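PDB 6IJ1: prenylcyclase from Actinoplanes teichomyceticus, which probably acts on prenyl substrates as a cyclase or transferase. Local coordinates for residues A49-Q54 with T329-L334; G273-H278 with G283-S288. One frame throughout, in Å; residues are numbered along the deposited sequence.

Interaction 1 of 2, residues A49-Q54 with T329-L334; sequences AGVLVQ and TTATVL
Val51 packs its two methyl groups against the helix turn formed by Ala331 and Leu334. Val51 CB already points at that turn and lies 4.0 Å from Ala331 O. Beyond CB the side chain forks around this oxygen. CG1 is anti to the backbone N (chi1 173°). Val51 CG1 comes within 3.4 Å of Ala331 O and also touches Leu334 CB. CG2 lies beside the backbone N. Val51 CG2 reaches Ala331 O at 3.5 Å. Val51 CG2 also meets Ala331 CB at 4.0 Å. The small side chain of Ala331 probably helps the helices come close here, with the CA atoms of Val51 and Ala331 6.1 Å apart. The side chains of Val51 and Leu334 cross at about a right angle. An alanine in place of Val51 would remove both methyls and would probably leave a gap beside Ala331 and Leu334. Gln54 NE2 hydrogen-bonds back to Gly50 O of its own segment. Hydrogen bonds from Gln54 OE1 to Gln335 NE2 and between Tyr47 OH and Thr332 OG1 join the two sides. The arrangement is buried helix-to-helix packing between an early helix and the last one, consistent with the alpha-alpha barrel of terpene cyclases and related prenyltransferases.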
loop_
_atom_site.group_PDB
_atom_site.type_symbol
_atom_site.label_atom_id
_atom_site.label_comp_id
_atom_site.label_asym_id
_atom_site.label_seq_id
_atom_site.Cartn_x
_atom_site.Cartn_y
_atom_site.Cartn_z
ATOM N N ALA A 49 1.135 4.736 10.476
ATOM C CA ALA A 49 1.747 6.002 10.898
ATOM C C ALA A 49 1.719 7.016 9.777
ATOM O O ALA A 49 1.454 8.202 10.020
ATOM C CB ALA A 49 3.198 5.781 11.367
ATOM N N GLY A 50 1.966 6.567 8.529
ATOM C CA GLY A 50 2.009 7.519 7.416
ATOM C C GLY A 50 0.675 8.192 7.178
ATOM O O GLY A 50 0.605 9.368 6.813
ATOM N N VAL A 51 -0.428 7.473 7.402
ATOM C CA VAL A 51 -1.747 8.103 7.275
ATOM C C VAL A 51 -1.977 9.063 8.441
ATOM O O VAL A 51 -2.421 10.213 8.255
ATOM C CB VAL A 51 -2.853 7.024 7.198
ATOM C CG1 VAL A 51 -4.223 7.692 7.236
ATOM C CG2 VAL A 51 -2.707 6.216 5.896
ATOM N N LEU A 52 -1.651 8.615 9.661
ATOM C CA LEU A 52 -1.949 9.402 10.855
ATOM C C LEU A 52 -1.214 10.735 10.820
ATOM O O LEU A 52 -1.773 11.731 11.252
ATOM C CB LEU A 52 -1.596 8.610 12.113
ATOM C CG LEU A 52 -2.532 7.439 12.451
ATOM C CD1 LEU A 52 -2.040 6.675 13.659
ATOM C CD2 LEU A 52 -3.960 7.926 12.689
ATOM N N VAL A 53 0.026 10.779 10.313
ATOM C CA VAL A 53 0.728 12.070 10.387
ATOM C C VAL A 53 0.161 13.091 9.411
ATOM O O VAL A 53 0.500 14.281 9.509
ATOM C CB VAL A 53 2.266 11.939 10.171
ATOM C CG1 VAL A 53 2.942 11.074 11.235
ATOM C CG2 VAL A 53 2.646 11.459 8.756
ATOM N N GLN A 54 -0.731 12.702 8.499
ATOM C CA GLN A 54 -1.367 13.608 7.551
ATOM C C GLN A 54 -2.747 14.092 7.994
ATOM O O GLN A 54 -3.367 14.886 7.266
ATOM C CB GLN A 54 -1.509 12.928 6.201
ATOM C CG GLN A 54 -0.195 12.513 5.597
ATOM C CD GLN A 54 -0.435 11.735 4.313
ATOM O OE1 GLN A 54 -1.013 12.263 3.341
ATOM N NE2 GLN A 54 -0.090 10.437 4.330
ATOM N N THR A 329 -7.154 -1.532 6.286
ATOM C CA THR A 329 -8.343 -0.969 5.612
ATOM C C THR A 329 -8.698 0.380 6.192
ATOM O O THR A 329 -8.954 1.333 5.464
ATOM C CB THR A 329 -9.557 -1.919 5.765
ATOM O OG1 THR A 329 -9.297 -3.180 5.153
ATOM C CG2 THR A 329 -10.836 -1.311 5.119
ATOM N N THR A 330 -8.725 0.492 7.514
ATOM C CA THR A 330 -9.149 1.748 8.115
ATOM C C THR A 330 -8.175 2.864 7.770
ATOM O O THR A 330 -8.618 3.975 7.453
ATOM C CB THR A 330 -9.260 1.536 9.630
ATOM O OG1 THR A 330 -10.260 0.560 9.868
ATOM C CG2 THR A 330 -9.653 2.862 10.322
ATOM N N ALA A 331 -6.866 2.569 7.817
ATOM C CA ALA A 331 -5.911 3.620 7.435
ATOM C C ALA A 331 -6.127 4.051 5.998
ATOM O O ALA A 331 -6.089 5.264 5.671
ATOM C CB ALA A 331 -4.469 3.144 7.649
ATOM N N THR A 332 -6.309 3.079 5.092
ATOM C CA THR A 332 -6.557 3.386 3.684
ATOM C C THR A 332 -7.781 4.274 3.503
ATOM O O THR A 332 -7.757 5.247 2.710
ATOM C CB THR A 332 -6.712 2.069 2.896
ATOM O OG1 THR A 332 -5.572 1.213 3.159
ATOM C CG2 THR A 332 -6.817 2.313 1.414
ATOM N N VAL A 333 -8.871 3.961 4.212
ATOM C CA VAL A 333 -10.077 4.746 4.121
ATOM C C VAL A 333 -9.846 6.149 4.671
ATOM O O VAL A 333 -10.312 7.125 4.076
ATOM C CB VAL A 333 -11.226 4.024 4.883
ATOM C CG1 VAL A 333 -12.432 4.988 4.931
ATOM C CG2 VAL A 333 -11.605 2.685 4.145
ATOM N N LEU A 334 -9.174 6.276 5.821
ATOM C CA LEU A 334 -8.940 7.630 6.350
ATOM C C LEU A 334 -8.144 8.466 5.359
ATOM O O LEU A 334 -8.422 9.671 5.212
ATOM C CB LEU A 334 -8.208 7.567 7.690
ATOM C CG LEU A 334 -9.043 6.934 8.803
ATOM C CD1 LEU A 334 -8.205 6.804 10.082
ATOM C CD2 LEU A 334 -10.304 7.793 9.121
#

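Interaction 2 of 2, residues G273-H278 with G283-S288; sequences GWLTRH and GSWTPS
The indole of Trp285 turns its edge to Leu275 O, which lies in the ring plane. Trp285 NE1 donates to Leu275 O over 2.8 Å, with an N-H...O angle of 161°. His278 N donates to Leu275 O at 3.2 Å from the opposite face of the carbonyl plane, so two donors grip it. Trp285 CG lies beside the backbone N (chi1 -78°), and this helps carry the ring across to the helix. His278 and Trp274 lie face against face near their rims, with His278 ND1 3.2 Å above the Trp274 ring. His278 ND1 also donates to Trp274 O over 3.0 Å, which fixes the turn of the imidazole. Leu275 CD2 sits at the edge of the Trp274 ring. A water joins the backbones, donating to His278 O and accepting from Thr286 N. The sequence fits the QW motif of terpene cyclases. Its glutamine, Gln279, touches Trp285 and bonds Gly283 O through NE2. Gly283 has a positive phi (95°), where a side chain would clash with the preceding carbonyl. Trp285 lies between helix 265-278, Pro246 of helix 246-256, and Thr329, Val333 and Leu337 of helix 327-341, shortly before strand 291-292.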
loop_
_atom_site.group_PDB
_atom_site.type_symbol
_atom_site.label_atom_id
_atom_site.label_comp_id
_atom_site.label_asym_id
_atom_site.label_seq_id
_atom_site.Cartn_x
_atom_site.Cartn_y
_atom_site.Cartn_z
ATOM N N GLY A 273 -19.380 9.556 0.762
ATOM C CA GLY A 273 -20.653 9.306 1.459
ATOM C C GLY A 273 -20.832 7.827 1.742
ATOM O O GLY A 273 -21.266 7.490 2.837
ATOM N N TRP A 274 -20.541 6.980 0.758
ATOM C CA TRP A 274 -20.631 5.533 0.994
ATOM C C TRP A 274 -19.705 5.118 2.139
ATOM O O TRP A 274 -20.109 4.400 3.076
ATOM C CB TRP A 274 -20.333 4.728 -0.282
ATOM C CG TRP A 274 -20.618 3.238 -0.132
ATOM C CD1 TRP A 274 -21.775 2.604 -0.464
ATOM C CD2 TRP A 274 -19.749 2.244 0.452
ATOM N NE1 TRP A 274 -21.666 1.243 -0.159
ATOM C CE2 TRP A 274 -20.436 1.032 0.420
ATOM C CE3 TRP A 274 -18.454 2.284 1.004
ATOM C CZ2 TRP A 274 -19.873 -0.157 0.910
ATOM C CZ3 TRP A 274 -17.881 1.082 1.457
ATOM C CH2 TRP A 274 -18.602 -0.098 1.437
ATOM N N LEU A 275 -18.438 5.572 2.115
ATOM C CA LEU A 275 -17.533 5.258 3.220
ATOM C C LEU A 275 -18.062 5.762 4.548
ATOM O O LEU A 275 -17.990 5.034 5.550
ATOM C CB LEU A 275 -16.108 5.833 2.942
ATOM C CG LEU A 275 -15.444 5.132 1.778
ATOM C CD1 LEU A 275 -14.253 5.986 1.230
ATOM C CD2 LEU A 275 -14.982 3.737 2.144
ATOM N N THR A 276 -18.598 7.007 4.584
ATOM C CA THR A 276 -19.128 7.499 5.847
ATOM C C THR A 276 -20.302 6.661 6.355
ATOM O O THR A 276 -20.358 6.318 7.559
ATOM C CB THR A 276 -19.517 8.967 5.643
ATOM O OG1 THR A 276 -18.299 9.690 5.312
ATOM C CG2 THR A 276 -19.998 9.510 6.915
ATOM N N ARG A 277 -21.185 6.236 5.454
ATOM C CA ARG A 277 -22.371 5.488 5.845
ATOM C C ARG A 277 -21.992 4.088 6.296
ATOM O O ARG A 277 -22.742 3.466 7.069
ATOM C CB ARG A 277 -23.358 5.362 4.689
ATOM C CG ARG A 277 -24.083 6.646 4.373
ATOM C CD ARG A 277 -25.258 6.391 3.374
ATOM N NE ARG A 277 -24.937 5.605 2.185
ATOM C CZ ARG A 277 -24.393 6.130 1.074
ATOM N NH1 ARG A 277 -24.158 7.414 0.995
ATOM N NH2 ARG A 277 -24.168 5.351 0.030
ATOM N N HIS A 278 -20.855 3.558 5.833
ATOM C CA HIS A 278 -20.543 2.151 6.107
ATOM C C HIS A 278 -19.467 1.971 7.183
ATOM O O HIS A 278 -19.042 0.839 7.462
ATOM C CB HIS A 278 -20.146 1.427 4.790
ATOM C CG HIS A 278 -21.345 1.105 3.962
ATOM N ND1 HIS A 278 -21.990 2.007 3.141
ATOM C CD2 HIS A 278 -22.088 -0.027 3.931
ATOM C CE1 HIS A 278 -23.061 1.425 2.620
ATOM N NE2 HIS A 278 -23.124 0.185 3.066
ATOM N N GLY A 283 -15.477 2.478 14.685
ATOM C CA GLY A 283 -14.670 3.454 13.955
ATOM C C GLY A 283 -13.894 2.856 12.805
ATOM O O GLY A 283 -13.265 3.603 12.044
ATOM N N SER A 284 -13.891 1.523 12.671
ATOM C CA SER A 284 -13.160 0.886 11.576
ATOM C C SER A 284 -14.088 0.594 10.411
ATOM O O SER A 284 -15.277 0.917 10.417
ATOM C CB SER A 284 -12.505 -0.419 12.051
ATOM O OG SER A 284 -13.524 -1.375 12.375
ATOM N N TRP A 285 -13.524 0.014 9.323
ATOM C CA TRP A 285 -14.303 -0.488 8.192
ATOM C C TRP A 285 -14.036 -1.974 8.040
ATOM O O TRP A 285 -12.989 -2.474 8.518
ATOM C CB TRP A 285 -13.901 0.268 6.886
ATOM C CG TRP A 285 -14.535 1.641 6.799
ATOM C CD1 TRP A 285 -15.694 1.942 6.117
ATOM C CD2 TRP A 285 -14.096 2.855 7.428
ATOM N NE1 TRP A 285 -16.000 3.282 6.308
ATOM C CE2 TRP A 285 -15.027 3.862 7.080
ATOM C CE3 TRP A 285 -12.980 3.205 8.207
ATOM C CZ2 TRP A 285 -14.883 5.217 7.485
ATOM C CZ3 TRP A 285 -12.842 4.528 8.628
ATOM C CH2 TRP A 285 -13.817 5.518 8.274
ATOM N N THR A 286 -14.965 -2.648 7.338
ATOM C CA THR A 286 -14.866 -4.093 7.163
ATOM C C THR A 286 -13.504 -4.427 6.566
ATOM O O THR A 286 -13.126 -3.838 5.541
ATOM C CB THR A 286 -15.953 -4.539 6.220
ATOM O OG1 THR A 286 -17.226 -4.169 6.842
ATOM C CG2 THR A 286 -15.878 -6.063 5.948
ATOM N N PRO A 287 -12.765 -5.385 7.121
ATOM C CA PRO A 287 -11.452 -5.697 6.549
ATOM C C PRO A 287 -11.605 -6.112 5.103
ATOM O O PRO A 287 -12.309 -7.097 4.767
ATOM C CB PRO A 287 -10.931 -6.847 7.410
ATOM C CG PRO A 287 -11.596 -6.548 8.806
ATOM C CD PRO A 287 -12.965 -6.084 8.411
ATOM N N SER A 288 -10.884 -5.414 4.243
ATOM C CA SER A 288 -11.057 -5.640 2.817
ATOM C C SER A 288 -9.749 -5.381 2.075
ATOM O O SER A 288 -9.754 -5.307 0.833
ATOM C CB SER A 288 -12.206 -4.732 2.306
ATOM O OG SER A 288 -12.106 -3.397 2.824
HETATM O O HOH W 1 -17.165 -0.966 6.411
#

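Overall arrangement
From the N terminus, helix 42-52 supplies the first half of interaction 1. Its partner comes 275 residues later, in helix 327-341, so this contact closes a loop spanning most of the chain. Interaction 2 lies wholly within that loop. It closes a short turn, with four residues between the end of 273-278 and the start of 283-288. The two do not cross. Their centres are about 13 Å apart, and 329-334 joins them: Thr329 OG1 probably bonds Ser288 N at 2.9 Å, and Thr330 packs on Ser284. The last helix therefore meets helix 42-52 through one set of residues and the loop after helix 265-278 through another.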